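PDB 5KMX: uncharacterized protein TCIL3000_10_9440 from Trypanosoma congolense, which is of unknown function but forms a surface antigen of the insect-stage parasite, its bilobed ectodomain, the part described here, being a putative sensor. Local coordinates for residues D12-A17 and P48-I53; N65-V68 and R72-V75; R87-R92 and A156-V161; T135-S138 and G143-C146; D174-Q177 and P182-D185. All blocks are in the same frame, centred on the assembly; numbering follows the deposited sequence.

Overall arrangement
Four of the contacts lie in one lobe of the bilobed ectodomain and contact 4 in the other, its centre about 33 Å from that of contact 3, although both use strand 145-165. Contacts 2 and 3 are neighbours, their centres about 10 Å apart: strand 72-79 pairs with strand 85-100, with backbone hydrogen bonds from Leu73 to Thr89 and from Val75 to Arg87. Contact 5 lies about 11 Å from contact 3 between centres and is tied to it by Arg87, whose NH1 reaches Gln177 O. Contact 1, on the N-terminal helix, is about 37 Å from contact 2 between centres, across the middle of the chain. A sulfate, probably from the crystallisation liquor, sits at contact 4.

Contact 1: D12-A17 and P48-I53; sequences DDFKEA and PGFKSI
Phe50 and Ile53 on one side and Phe14 on the other join the N-terminal helix 11-20 to the loop that links the antiparallel strands 36-45 and 53-63, through a T-shaped aromatic pair backed by an aliphatic methyl group. The loop comes in at Pro48, whose carbonyl O accepts a hydrogen bond from Arg11 on the same helix. Gly49 follows with a positive phi of 87°, and the chain then delivers Phe50 to the helix. The Phe50 ring offers one of its faces to the edge of Phe14: the planes stand at 89° to each other with the centroids 5.5 Å apart, and the nearest atoms are Phe14 CD2 and Phe50 CZ, separated by 3.9 Å. Phe50 has a second neighbour, this one at its edge: Lys15 CG lies near the ring plane, 3.7 Å from Phe50 CE2. It is thus the aliphatic root of the lysine, rather than its charged end, that lies beside the ring. At Ile53, where strand 53-63 begins and a backbone bond to Leu45 is made, the side chain again faces Phe14. The phenyl group of Phe14 extends well out from the helix because its CG stands opposite the backbone N (chi1 -175°), and it also packs on Leu215 of helix 208-216, which places the residue among both terminal helices and the strand end. Ile53 meets Phe14 head on with the far methyl of its longer branch: CD1 lies at the ring edge, 3.4 Å from Phe14 CE2 and 3.7 Å from Phe14 CZ.

Contact 2: N65-V68 and R72-V75; sequences NKDV and RLTV
Asp67 lies alongside Leu73 where a type I turn, Asn65 to Val68, leads into a short antiparallel hairpin with strand 72-79. Its CB is 3.6 Å from Thr74 O and also borders the leucine. One atom further, Leu73 CD1 covers one face of the carboxylate, 3.4 Å from Asp67 CG. CG is held between the backbone N and the carbonyl carbon (chi1 54°), which folds the carboxylate back over its own turn. At the tip, Asp67 OD2 lies 3.4 Å and OD1 3.7 Å from the same methyl, Leu73 CD1, and OD1 in addition accepts a hydrogen bond of 2.9 Å from Asn65 N, which approaches out of the carboxylate plane on the opposite face. Thr74 N donates to Asp67 O at 2.9 Å. Val68 and Leu73 then form a non-hydrogen-bonded pair, with Val68 CA making a CH...O contact of 3.4 Å to Arg72 O. Arg72 itself turns away, toward Asp70 and a bound sulfate. The N-H on one face of the carboxylate, supplied by the turn it belongs to, probably stabilises the negative charge in part, while the methyl on the other offers it no polar partner.

Contact 3: R87-R92 and A156-V161; sequences RRTPLR and ATLYLV
A leucine methyl sits over one face of a buried guanidinium group: Leu160 CD2 is 3.6 Å above the plane of the Arg87 head, displaced toward its rim. The arginine curls round this methyl. Its chain leaves the backbone with CG opposite N and then bends twice, at chi2 (64°) and chi3 (67°), so that both its root and its head meet the same atom. Arg87 CG is 4.0 Å from Leu160 CD2, and Arg87 NH1 is 3.7 Å from it. The charge itself is served elsewhere, since NH1 donates a hydrogen bond to Gln177 O and weak, long ion pairs run to Asp185 and Glu172; the leucine contributes only apolar contact to the head. Both segments belong to one curled mixed sheet, in which strands 85-100 and 145-165 are antiparallel partners. Leu91 is hydrogen-bonded to Leu155 through the backbone, but back from there toward Arg87 the strands separate, and at Thr89 and Leu158 the CA atoms are already 8.6 Å apart. Side chains that enter from the two strands overlap alongside each other and fill the interval in place of backbone bonds. Strand 72-79 is the other partner of 85-100 here, and its Val77 packs on Leu160. On strand 145-165 a classic beta bulge, Ala156 and Thr157 facing Gly189, precedes the inward-pointing Leu158. Leu158 CD1 approaches the two branches of Thr89 unequally: it is 3.5 Å from Thr89 OG1 and 4.1 Å from Thr89 CG2. The second methyl, Leu158 CD2, also lies against the hydroxyl, 4.1 Å from Thr89 OG1.

Contact 4: T135-S138 and G143-C146; sequences TESS and GEKC. With SO4 (sulfate ion), chain F.
Glu136 and Ser137 both direct their backbone N-H groups at Cys146 O, at the end of the beta hairpin formed by strands 132-135 and 145-165 in the smaller, outlying part of the chain. The hydrogen bonds are unequal. Glu136 N to Cys146 O is 2.9 Å and almost straight at the hydrogen (175°), although the donor stands 42° above the carbonyl plane; Ser137 N reaches the same oxygen at 3.5 Å in a weak, bent bond. The covalent tie is the disulfide from Cys146 to Cys140, which ties the connecting loop, at Cys140, to the start of strand 145-165. Packing centres on Ser137. Its hydroxyl lies between the backbone N and the carbonyl carbon (chi1 66°), which brings OG to 3.4 Å from Cys146 CA while it bonds to Lys139 O. Glu144 extends its chain across this serine, and Glu144 CD comes to 3.5 Å from Ser137 CB, while OE2 forms a salt bridge with Arg141. Glu136 contributes its CB, which rests 3.7 Å from the O of Lys145, the residue at the centre of an inverse gamma turn. A sulfate, probably from the crystallisation liquor, adds further hydrogen bonds. Arg141 NH1 is hydrogen-bonded to it, and Ser138 N adds two weak bonds, 3.1 Å to sulfate O2 and 3.4 Å to sulfate O4.

Contact 5: D174-Q177 and P182-D185; sequences DKYQ and PFYD
The Phe183 ring receives the edge of Tyr176 on one face, in a T-shaped pair with planes at 86° and centroids 4.9 Å apart. Tyr176 CE1 stands 3.8 Å above the Phe183 plane, over its centre, and the neighbouring Tyr176 CD1 is 3.6 Å from Phe183 CG. At the tyrosine edge, Phe183 CD1 lies in the plane of the ring. The two side chains point the same way, each with CG opposite its carbonyl carbon, toward helix 208-216: Ile210 touches both rings, and Tyr176 OH is hydrogen-bonded to Gln214. Both segments belong to the long loop between strands 169-172 and 189-191, which doubles back on itself here. A weak backbone bond, Gln177 N to Phe183 O at 3.2 Å, joins its two limbs, and Phe183 has a positive phi (69°) just before this carbonyl. Further along, Gln177 runs beside Asp185, with the amide and carboxylate planes 68° apart. The amide of Gln177 is directed at the carboxylate, but the modelled NE2 to OD1 separation is too short for the details of that bond to be trusted. The backbone of Asp185 turns to another partner, its carbonyl O accepting a hydrogen bond from Gln188 NE2.

Contact 1: D12-A17 and P48-I53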
# COMPACT_ATOMS: atom_id res chain seq x y z
N ASP A 12 -16.17 -10.28 12.92
CA ASP A 12 -16.95 -11.33 12.27
C ASP A 12 -16.92 -11.22 10.75
O ASP A 12 -16.90 -12.23 10.05
CB ASP A 12 -18.40 -11.30 12.76
CG ASP A 12 -18.58 -11.99 14.10
OD1 ASP A 12 -18.20 -11.39 15.13
OD2 ASP A 12 -19.10 -13.12 14.12
N ASP A 13 -16.92 -9.99 10.25
CA ASP A 13 -16.83 -9.77 8.81
C ASP A 13 -15.49 -10.26 8.28
O ASP A 13 -15.41 -10.79 7.17
CB ASP A 13 -17.01 -8.28 8.48
CG ASP A 13 -18.47 -7.87 8.45
OD1 ASP A 13 -19.30 -8.55 9.09
OD2 ASP A 13 -18.79 -6.86 7.79
N PHE A 14 -14.43 -10.08 9.07
CA PHE A 14 -13.11 -10.59 8.71
C PHE A 14 -13.08 -12.11 8.75
O PHE A 14 -12.52 -12.75 7.86
CB PHE A 14 -12.04 -10.03 9.64
CG PHE A 14 -10.64 -10.40 9.24
CD1 PHE A 14 -10.07 -9.86 8.11
CD2 PHE A 14 -9.90 -11.30 10.00
CE1 PHE A 14 -8.79 -10.20 7.73
CE2 PHE A 14 -8.62 -11.65 9.62
CZ PHE A 14 -8.06 -11.10 8.49
N LYS A 15 -13.67 -12.68 9.79
CA LYS A 15 -13.87 -14.12 9.89
C LYS A 15 -14.53 -14.66 8.62
O LYS A 15 -14.16 -15.72 8.12
CB LYS A 15 -14.74 -14.46 11.10
CG LYS A 15 -14.00 -14.69 12.41
CD LYS A 15 -14.98 -15.11 13.50
CE LYS A 15 -14.29 -15.43 14.81
NZ LYS A 15 -15.26 -15.90 15.84
N GLU A 16 -15.52 -13.92 8.13
CA GLU A 16 -16.27 -14.31 6.95
C GLU A 16 -15.37 -14.36 5.71
O GLU A 16 -15.53 -15.23 4.85
CB GLU A 16 -17.43 -13.33 6.72
CG GLU A 16 -18.44 -13.78 5.68
CD GLU A 16 -19.64 -12.84 5.59
OE1 GLU A 16 -19.87 -12.06 6.54
OE2 GLU A 16 -20.34 -12.88 4.56
N ALA A 17 -14.41 -13.44 5.65
CA ALA A 17 -13.51 -13.35 4.50
C ALA A 17 -12.42 -14.42 4.54
O ALA A 17 -12.11 -15.03 3.52
CB ALA A 17 -12.88 -11.97 4.44
N PRO A 48 -4.17 -11.17 16.30
CA PRO A 48 -4.57 -11.78 17.58
C PRO A 48 -5.93 -12.49 17.54
O PRO A 48 -6.88 -11.96 16.97
CB PRO A 48 -4.63 -10.58 18.53
CG PRO A 48 -3.67 -9.61 17.97
CD PRO A 48 -3.76 -9.77 16.48
N GLY A 49 -6.00 -13.66 18.16
CA GLY A 49 -7.25 -14.40 18.27
C GLY A 49 -7.53 -15.31 17.09
O GLY A 49 -8.59 -15.95 17.03
N PHE A 50 -6.60 -15.36 16.14
CA PHE A 50 -6.75 -16.19 14.94
C PHE A 50 -5.59 -17.15 14.78
O PHE A 50 -4.45 -16.84 15.13
CB PHE A 50 -6.85 -15.31 13.69
CG PHE A 50 -8.09 -14.46 13.64
CD1 PHE A 50 -8.12 -13.21 14.25
CD2 PHE A 50 -9.22 -14.90 12.97
CE1 PHE A 50 -9.26 -12.43 14.20
CE2 PHE A 50 -10.36 -14.11 12.91
CZ PHE A 50 -10.37 -12.88 13.53
N LYS A 51 -5.88 -18.33 14.23
CA LYS A 51 -4.83 -19.22 13.75
C LYS A 51 -4.17 -18.53 12.56
O LYS A 51 -4.75 -17.63 11.96
CB LYS A 51 -5.40 -20.58 13.36
CG LYS A 51 -5.82 -21.43 14.55
CD LYS A 51 -6.44 -22.76 14.12
CE LYS A 51 -7.92 -22.61 13.79
NZ LYS A 51 -8.57 -23.92 13.55
N SER A 52 -2.95 -18.95 12.22
CA SER A 52 -2.20 -18.32 11.13
C SER A 52 -3.02 -18.24 9.85
O SER A 52 -3.43 -19.26 9.29
CB SER A 52 -0.90 -19.08 10.88
OG SER A 52 0.01 -18.92 11.96
N ILE A 53 -3.25 -17.02 9.39
CA ILE A 53 -4.12 -16.76 8.24
C ILE A 53 -3.33 -16.75 6.93
O ILE A 53 -2.32 -16.05 6.83
CB ILE A 53 -4.86 -15.42 8.38
CG1 ILE A 53 -5.69 -15.41 9.67
CG2 ILE A 53 -5.74 -15.15 7.16
CD1 ILE A 53 -6.36 -14.10 9.96

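Contact 2: N65-V68 and R72-V75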
# COMPACT_ATOMS: atom_id res chain seq x y z
N ASN A 65 14.45 1.55 -14.56
CA ASN A 65 15.15 1.62 -15.84
C ASN A 65 14.30 2.39 -16.86
O ASN A 65 13.90 3.52 -16.60
CB ASN A 65 15.49 0.20 -16.32
CG ASN A 65 14.29 -0.72 -16.35
OD1 ASN A 65 13.16 -0.29 -16.60
ND2 ASN A 65 14.53 -2.01 -16.11
N LYS A 66 14.03 1.78 -18.01
CA LYS A 66 13.25 2.45 -19.05
C LYS A 66 11.76 2.42 -18.72
O LYS A 66 10.95 3.02 -19.43
CB LYS A 66 13.50 1.79 -20.40
CG LYS A 66 14.94 1.90 -20.87
CD LYS A 66 15.20 1.02 -22.09
CE LYS A 66 16.69 0.95 -22.42
NZ LYS A 66 17.27 2.28 -22.74
N ASP A 67 11.40 1.74 -17.63
CA ASP A 67 10.01 1.73 -17.17
C ASP A 67 9.66 3.03 -16.46
O ASP A 67 8.50 3.26 -16.11
CB ASP A 67 9.76 0.54 -16.23
CG ASP A 67 10.74 0.47 -15.07
OD1 ASP A 67 11.54 1.42 -14.91
OD2 ASP A 67 10.70 -0.52 -14.32
N VAL A 68 10.65 3.89 -16.27
CA VAL A 68 10.44 5.21 -15.67
C VAL A 68 10.46 6.29 -16.75
O VAL A 68 11.38 6.34 -17.57
CB VAL A 68 11.50 5.53 -14.61
CG1 VAL A 68 11.29 6.94 -14.06
CG2 VAL A 68 11.45 4.51 -13.48
N ARG A 72 7.15 8.82 -13.51
CA ARG A 72 6.13 7.78 -13.38
C ARG A 72 6.63 6.40 -13.78
O ARG A 72 7.34 6.25 -14.78
CB ARG A 72 4.90 8.13 -14.21
CG ARG A 72 3.96 9.12 -13.53
CD ARG A 72 4.21 10.54 -13.97
NE ARG A 72 3.37 10.89 -15.12
CZ ARG A 72 3.72 11.74 -16.08
NH1 ARG A 72 2.88 11.97 -17.08
NH2 ARG A 72 4.90 12.34 -16.06
N LEU A 73 6.26 5.40 -12.99
CA LEU A 73 6.63 4.02 -13.24
C LEU A 73 5.50 3.28 -13.95
O LEU A 73 4.42 3.11 -13.39
CB LEU A 73 6.97 3.32 -11.92
CG LEU A 73 7.24 1.81 -11.97
CD1 LEU A 73 8.60 1.53 -12.59
CD2 LEU A 73 7.14 1.21 -10.58
N THR A 74 5.76 2.84 -15.17
CA THR A 74 4.80 2.03 -15.91
C THR A 74 5.11 0.55 -15.73
O THR A 74 6.23 0.11 -15.98
CB THR A 74 4.80 2.36 -17.42
OG1 THR A 74 4.61 3.77 -17.60
CG2 THR A 74 3.69 1.61 -18.13
N VAL A 75 4.11 -0.21 -15.30
CA VAL A 75 4.24 -1.65 -15.12
C VAL A 75 3.23 -2.39 -15.99
O VAL A 75 2.04 -2.09 -15.95
CB VAL A 75 4.04 -2.07 -13.65
CG1 VAL A 75 4.13 -3.58 -13.51
CG2 VAL A 75 5.07 -1.38 -12.76

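Contact 3: R87-R92 and A156-V161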
# COMPACT_ATOMS: atom_id res chain seq x y z
N ARG A 87 -0.29 -0.49 -15.50
CA ARG A 87 -0.48 0.44 -14.40
C ARG A 87 0.63 1.47 -14.38
O ARG A 87 1.81 1.13 -14.48
CB ARG A 87 -0.54 -0.30 -13.06
CG ARG A 87 -0.57 0.63 -11.84
CD ARG A 87 -1.83 1.48 -11.80
NE ARG A 87 -3.02 0.66 -11.58
CZ ARG A 87 -3.47 0.30 -10.39
NH1 ARG A 87 -2.84 0.68 -9.28
NH2 ARG A 87 -4.55 -0.46 -10.30
N ARG A 88 0.24 2.73 -14.24
CA ARG A 88 1.20 3.82 -14.10
C ARG A 88 1.08 4.41 -12.70
O ARG A 88 -0.02 4.66 -12.22
CB ARG A 88 0.94 4.90 -15.15
CG ARG A 88 2.17 5.71 -15.52
CD ARG A 88 1.92 6.54 -16.75
NE ARG A 88 1.23 7.79 -16.45
CZ ARG A 88 0.60 8.54 -17.35
NH1 ARG A 88 0.55 8.15 -18.62
NH2 ARG A 88 0.01 9.66 -16.98
N THR A 89 2.22 4.60 -12.04
CA THR A 89 2.26 5.11 -10.68
C THR A 89 3.33 6.19 -10.55
O THR A 89 4.44 6.02 -11.04
CB THR A 89 2.54 3.99 -9.67
OG1 THR A 89 1.63 2.91 -9.86
CG2 THR A 89 2.41 4.51 -8.24
N PRO A 90 3.00 7.31 -9.88
CA PRO A 90 4.04 8.31 -9.65
C PRO A 90 5.10 7.81 -8.66
O PRO A 90 4.75 7.18 -7.66
CB PRO A 90 3.28 9.50 -9.07
CG PRO A 90 2.03 8.92 -8.51
CD PRO A 90 1.69 7.76 -9.38
N LEU A 91 6.36 8.07 -8.96
CA LEU A 91 7.45 7.66 -8.07
C LEU A 91 7.43 8.47 -6.78
O LEU A 91 7.88 7.99 -5.74
CB LEU A 91 8.80 7.83 -8.77
CG LEU A 91 9.09 6.89 -9.94
CD1 LEU A 91 10.36 7.33 -10.65
CD2 LEU A 91 9.20 5.45 -9.48
N ARG A 92 6.91 9.69 -6.87
CA ARG A 92 6.90 10.61 -5.74
C ARG A 92 5.49 11.12 -5.44
O ARG A 92 4.76 11.51 -6.34
CB ARG A 92 7.82 11.80 -6.02
CG ARG A 92 8.12 12.67 -4.81
CD ARG A 92 8.61 14.04 -5.24
NE ARG A 92 7.54 14.81 -5.87
CZ ARG A 92 7.71 15.94 -6.54
NH1 ARG A 92 8.93 16.46 -6.70
NH2 ARG A 92 6.66 16.56 -7.07
N ALA A 156 8.23 2.36 -3.06
CA ALA A 156 9.08 1.22 -2.73
C ALA A 156 8.37 -0.09 -3.04
O ALA A 156 8.96 -1.00 -3.62
CB ALA A 156 9.47 1.27 -1.26
N THR A 157 7.10 -0.18 -2.64
CA THR A 157 6.31 -1.38 -2.85
C THR A 157 4.96 -1.04 -3.50
O THR A 157 4.26 -0.14 -3.04
CB THR A 157 6.07 -2.13 -1.53
OG1 THR A 157 7.32 -2.33 -0.86
CG2 THR A 157 5.40 -3.47 -1.78
N LEU A 158 4.62 -1.78 -4.55
CA LEU A 158 3.41 -1.53 -5.33
C LEU A 158 2.44 -2.71 -5.24
O LEU A 158 2.77 -3.83 -5.64
CB LEU A 158 3.77 -1.27 -6.79
CG LEU A 158 2.62 -0.88 -7.72
CD1 LEU A 158 2.07 0.49 -7.35
CD2 LEU A 158 3.07 -0.91 -9.17
N TYR A 159 1.25 -2.45 -4.71
CA TYR A 159 0.23 -3.49 -4.56
C TYR A 159 -0.84 -3.36 -5.64
O TYR A 159 -1.42 -2.29 -5.83
CB TYR A 159 -0.43 -3.40 -3.18
CG TYR A 159 0.54 -3.38 -2.02
CD1 TYR A 159 1.25 -2.23 -1.70
CD2 TYR A 159 0.73 -4.51 -1.23
CE1 TYR A 159 2.13 -2.20 -0.64
CE2 TYR A 159 1.61 -4.49 -0.16
CZ TYR A 159 2.31 -3.33 0.12
OH TYR A 159 3.18 -3.31 1.18
N LEU A 160 -1.10 -4.46 -6.34
CA LEU A 160 -2.14 -4.52 -7.36
C LEU A 160 -3.17 -5.58 -6.98
O LEU A 160 -2.84 -6.54 -6.28
CB LEU A 160 -1.55 -4.82 -8.73
CG LEU A 160 -0.43 -3.87 -9.18
CD1 LEU A 160 0.19 -4.34 -10.48
CD2 LEU A 160 -0.94 -2.44 -9.31
N VAL A 161 -4.41 -5.40 -7.43
CA VAL A 161 -5.49 -6.33 -7.11
C VAL A 161 -6.24 -6.77 -8.36
O VAL A 161 -6.69 -5.94 -9.15
CB VAL A 161 -6.49 -5.70 -6.12
CG1 VAL A 161 -7.57 -6.71 -5.74
CG2 VAL A 161 -5.77 -5.20 -4.89

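Contact 4: T135-S138 and G143-C146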
# COMPACT_ATOMS: atom_id res chain seq x y z
N THR A 135 2.05 26.38 9.52
CA THR A 135 1.35 26.73 10.75
C THR A 135 -0.13 26.98 10.47
O THR A 135 -0.48 27.59 9.46
CB THR A 135 1.96 27.98 11.42
OG1 THR A 135 1.97 29.07 10.49
CG2 THR A 135 3.38 27.70 11.88
N GLU A 136 -0.99 26.53 11.38
CA GLU A 136 -2.43 26.73 11.26
C GLU A 136 -3.00 27.52 12.44
O GLU A 136 -4.17 27.91 12.43
CB GLU A 136 -3.15 25.38 11.15
CG GLU A 136 -2.88 24.64 9.85
CD GLU A 136 -3.33 25.42 8.62
OE1 GLU A 136 -4.30 26.20 8.73
OE2 GLU A 136 -2.71 25.26 7.55
N SER A 137 -2.16 27.76 13.45
CA SER A 137 -2.57 28.55 14.60
C SER A 137 -1.44 29.45 15.07
O SER A 137 -0.27 29.07 15.01
CB SER A 137 -3.02 27.63 15.75
OG SER A 137 -1.93 26.87 16.24
N SER A 138 -1.79 30.65 15.51
CA SER A 138 -0.80 31.61 16.00
C SER A 138 -0.10 31.08 17.25
O SER A 138 1.07 31.39 17.49
CB SER A 138 -1.46 32.95 16.30
OG SER A 138 -1.86 33.60 15.10
N GLY A 143 -4.76 20.44 22.56
CA GLY A 143 -5.84 19.89 21.76
C GLY A 143 -6.00 20.59 20.42
O GLY A 143 -6.97 20.34 19.70
N GLU A 144 -5.05 21.46 20.08
CA GLU A 144 -5.13 22.24 18.86
C GLU A 144 -4.32 21.62 17.72
O GLU A 144 -3.25 21.05 17.95
CB GLU A 144 -4.63 23.67 19.10
CG GLU A 144 -4.78 24.58 17.90
CD GLU A 144 -4.77 26.05 18.29
OE1 GLU A 144 -5.36 26.86 17.54
OE2 GLU A 144 -4.17 26.39 19.33
N LYS A 145 -4.85 21.72 16.51
CA LYS A 145 -4.09 21.40 15.31
C LYS A 145 -3.19 22.58 14.98
O LYS A 145 -3.58 23.49 14.25
CB LYS A 145 -5.02 21.08 14.14
CG LYS A 145 -5.65 19.71 14.21
CD LYS A 145 -4.60 18.63 14.08
CE LYS A 145 -5.24 17.28 13.83
NZ LYS A 145 -6.09 16.80 14.97
N CYS A 146 -1.98 22.56 15.52
CA CYS A 146 -1.08 23.70 15.45
C CYS A 146 -0.48 23.87 14.05
O CYS A 146 -0.09 24.98 13.67
CB CYS A 146 0.04 23.55 16.47
SG CYS A 146 -0.54 23.14 18.13
S SO4 F . -5.39 31.15 16.74
O1 SO4 F . -5.79 32.48 17.19
O2 SO4 F . -4.19 30.74 17.47
O3 SO4 F . -6.46 30.20 17.00
O4 SO4 F . -5.10 31.18 15.31

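Contact 5: D174-Q177 and P182-D185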
# COMPACT_ATOMS: atom_id res chain seq x y z
N ASP A 174 -11.48 -2.82 -10.28
CA ASP A 174 -11.83 -1.41 -10.42
C ASP A 174 -11.91 -0.75 -9.05
O ASP A 174 -11.40 0.35 -8.85
CB ASP A 174 -13.16 -1.26 -11.16
CG ASP A 174 -13.05 -1.61 -12.63
OD1 ASP A 174 -12.01 -1.30 -13.24
OD2 ASP A 174 -14.02 -2.18 -13.17
N LYS A 175 -12.55 -1.43 -8.10
CA LYS A 175 -12.77 -0.87 -6.77
C LYS A 175 -11.49 -0.84 -5.94
O LYS A 175 -11.22 0.13 -5.24
CB LYS A 175 -13.85 -1.66 -6.04
CG LYS A 175 -15.22 -1.64 -6.73
CD LYS A 175 -15.80 -0.24 -6.80
CE LYS A 175 -16.39 0.08 -8.17
NZ LYS A 175 -16.22 1.51 -8.53
N TYR A 176 -10.70 -1.91 -6.03
CA TYR A 176 -9.43 -1.99 -5.31
C TYR A 176 -8.25 -1.66 -6.22
O TYR A 176 -7.68 -2.54 -6.86
CB TYR A 176 -9.23 -3.37 -4.70
CG TYR A 176 -10.20 -3.70 -3.61
CD1 TYR A 176 -10.06 -3.15 -2.34
CD2 TYR A 176 -11.25 -4.58 -3.83
CE1 TYR A 176 -10.95 -3.45 -1.33
CE2 TYR A 176 -12.15 -4.89 -2.82
CZ TYR A 176 -11.99 -4.32 -1.57
OH TYR A 176 -12.88 -4.62 -0.57
N GLN A 177 -7.89 -0.38 -6.29
CA GLN A 177 -6.74 0.05 -7.07
C GLN A 177 -5.44 -0.26 -6.33
O GLN A 177 -4.35 -0.17 -6.89
CB GLN A 177 -6.83 1.54 -7.38
CG GLN A 177 -7.90 1.88 -8.41
CD GLN A 177 -7.58 1.33 -9.79
OE1 GLN A 177 -8.07 0.28 -10.19
NE2 GLN A 177 -6.74 2.06 -10.53
N PRO A 182 -6.60 3.35 1.83
CA PRO A 182 -7.97 3.38 1.32
C PRO A 182 -8.13 2.84 -0.11
O PRO A 182 -9.16 3.09 -0.74
CB PRO A 182 -8.32 4.86 1.38
CG PRO A 182 -7.03 5.54 1.13
CD PRO A 182 -5.98 4.69 1.79
N PHE A 183 -7.12 2.12 -0.60
CA PHE A 183 -7.21 1.39 -1.86
C PHE A 183 -7.28 2.30 -3.09
O PHE A 183 -7.92 1.95 -4.08
CB PHE A 183 -8.43 0.45 -1.85
CG PHE A 183 -8.55 -0.37 -0.60
CD1 PHE A 183 -7.60 -1.33 -0.30
CD2 PHE A 183 -9.60 -0.18 0.28
CE1 PHE A 183 -7.70 -2.09 0.85
CE2 PHE A 183 -9.71 -0.94 1.43
CZ PHE A 183 -8.75 -1.90 1.71
N TYR A 184 -6.63 3.45 -3.03
CA TYR A 184 -6.48 4.30 -4.20
C TYR A 184 -5.25 3.88 -5.02
O TYR A 184 -4.49 3.01 -4.60
CB TYR A 184 -6.36 5.78 -3.80
CG TYR A 184 -7.53 6.31 -2.99
CD1 TYR A 184 -8.84 5.93 -3.28
CD2 TYR A 184 -7.32 7.18 -1.93
CE1 TYR A 184 -9.91 6.42 -2.54
CE2 TYR A 184 -8.38 7.67 -1.19
CZ TYR A 184 -9.67 7.29 -1.49
OH TYR A 184 -10.71 7.78 -0.74
N ASP A 185 -5.06 4.51 -6.18
CA ASP A 185 -3.90 4.24 -7.03
C ASP A 185 -2.60 4.53 -6.27
O ASP A 185 -1.62 3.79 -6.41
CB ASP A 185 -3.96 5.09 -8.31
CG ASP A 185 -4.81 4.45 -9.41
OD1 ASP A 185 -4.85 3.20 -9.49
OD2 ASP A 185 -5.43 5.20 -10.19